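PDB 3IF6: OXA-46 oxacillinase from Pseudomonas aeruginosa, which probably hydrolyses beta-lactam antibiotics to substituted beta-amino acids, as a class D serine beta-lactamase associated with antibiotic resistance. Local coordinates for residues S115-R118 with V124-L127. Sequence-based numbering, arbitrary orientation.
Sequences SAMR and VYEL
Tyr125 reaches from helix 122-144 and lays one edge of its ring against the backbone of Ala116 on helix 113-118. Its CE1 lies 3.5 Å from Ala116 O, and this carbonyl oxygen approaches the ring rim roughly in line with the ring. The same CE1 is 3.9 Å from Ala116 CB, so one ring corner touches both the carbonyl and the methyl of a single residue. A chi1 of -80° swings the ring away from the Tyr125 carbonyl and sends it across to Ala116. The methyl of Ala116 points at the other helix and also meets Val124, with CB 4.3 Å from Val124 CG1. Met117 takes a smaller share. It lies loosely beside the phenol, with Met117 CE 4.4 Å from Tyr125 OH. No hydrogen bond links the two segments. The polar groups at the interface find partners on helix 75-84 instead: Tyr125 OH pairs with Thr79 OG1, and Ala116 O accepts from Lys75 NZ. The hydroxyl is thus held by Thr79, while Ala116 packs against the CE1 corner. Met117 packs on Lys75 and Thr79, and the Tyr125 side chain also touches Lys75, so both segments lean on the same helix. The buried contact is small, 147 Å² in all, and rests mainly on Tyr125 and Ala116. The side chain of Tyr125 is about 7 Å from that of Ser72, the predicted acyl-ester serine. Lys75 completes the Ser-X-X-Lys motif that begins at Ser72; in class D enzymes this lysine is the one that becomes carbamylated. The contact brackets the turn carrying the Ser-X-Val motif, a class D active-site element of the serine beta-lactamase/penicillin-binding protein fold.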
loop_
_atom_site.group_PDB
_atom_site.type_symbol
_atom_site.label_atom_id
_atom_site.label_comp_id
_atom_site.label_asym_id
_atom_site.label_seq_id
_atom_site.Cartn_x
_atom_site.Cartn_y
_atom_site.Cartn_z
ATOM N N SER B 115 5.125 -0.745 12.232
ATOM C CA SER B 115 4.514 -0.814 13.561
ATOM C C SER B 115 4.462 0.584 14.210
ATOM O O SER B 115 3.454 0.930 14.850
ATOM C CB SER B 115 5.277 -1.782 14.454
ATOM O OG SER B 115 6.601 -1.343 14.576
ATOM N N ALA B 116 5.544 1.349 14.005
ATOM C CA ALA B 116 5.691 2.752 14.449
ATOM C C ALA B 116 4.643 3.715 13.862
ATOM O O ALA B 116 4.193 4.639 14.555
ATOM C CB ALA B 116 7.119 3.282 14.156
ATOM N N MET B 117 4.269 3.485 12.602
ATOM C CA MET B 117 3.279 4.298 11.899
ATOM C C MET B 117 1.899 3.935 12.369
ATOM O O MET B 117 1.037 4.792 12.450
ATOM C CB MET B 117 3.370 4.093 10.400
ATOM C CG MET B 117 2.374 4.910 9.583
ATOM S SD MET B 117 2.732 6.674 9.562
ATOM C CE MET B 117 3.968 6.823 8.283
ATOM N N ARG B 118 1.719 2.655 12.706
ATOM C CA ARG B 118 0.413 2.076 12.969
ATOM C C ARG B 118 -0.031 2.293 14.401
ATOM O O ARG B 118 -1.195 2.598 14.644
ATOM C CB ARG B 118 0.420 0.575 12.658
ATOM C CG ARG B 118 0.369 0.248 11.192
ATOM C CD ARG B 118 0.630 -1.235 10.991
ATOM N NE ARG B 118 0.183 -1.656 9.674
ATOM C CZ ARG B 118 0.245 -2.890 9.177
ATOM N NH1 ARG B 118 0.781 -3.906 9.850
ATOM N NH2 ARG B 118 -0.207 -3.086 7.960
ATOM N N VAL B 124 10.473 6.198 19.292
ATOM C CA VAL B 124 11.051 6.092 17.954
ATOM C C VAL B 124 11.091 7.449 17.236
ATOM O O VAL B 124 12.140 7.849 16.676
ATOM C CB VAL B 124 10.344 4.970 17.067
ATOM C CG1 VAL B 124 10.730 5.103 15.569
ATOM C CG2 VAL B 124 10.650 3.572 17.603
ATOM N N TYR B 125 9.963 8.154 17.258
ATOM C CA TYR B 125 9.848 9.403 16.533
ATOM C C TYR B 125 10.567 10.509 17.271
ATOM O O TYR B 125 10.930 11.523 16.668
ATOM C CB TYR B 125 8.376 9.750 16.276
ATOM C CG TYR B 125 7.831 8.989 15.100
ATOM C CD1 TYR B 125 7.044 7.850 15.283
ATOM C CD2 TYR B 125 8.154 9.375 13.800
ATOM C CE1 TYR B 125 6.575 7.133 14.204
ATOM C CE2 TYR B 125 7.703 8.658 12.724
ATOM C CZ TYR B 125 6.909 7.541 12.943
ATOM O OH TYR B 125 6.479 6.856 11.881
ATOM N N GLU B 126 10.765 10.305 18.572
ATOM C CA GLU B 126 11.579 11.193 19.396
ATOM C C GLU B 126 13.064 11.005 19.108
ATOM O O GLU B 126 13.790 11.994 19.005
ATOM C CB GLU B 126 11.301 10.969 20.876
ATOM C CG GLU B 126 10.022 11.596 21.290
ATOM C CD GLU B 126 9.705 11.427 22.727
ATOM O OE1 GLU B 126 10.340 10.592 23.402
ATOM O OE2 GLU B 126 8.800 12.151 23.186
ATOM N N LEU B 127 13.502 9.750 18.969
ATOM C CA LEU B 127 14.857 9.457 18.487
ATOM C C LEU B 127 15.116 9.950 17.037
ATOM O O LEU B 127 16.232 10.354 16.719
ATOM C CB LEU B 127 15.213 7.964 18.651
ATOM C CG LEU B 127 16.422 7.355 17.902
ATOM C CD1 LEU B 127 17.788 7.965 18.322
ATOM C CD2 LEU B 127 16.425 5.837 18.060
#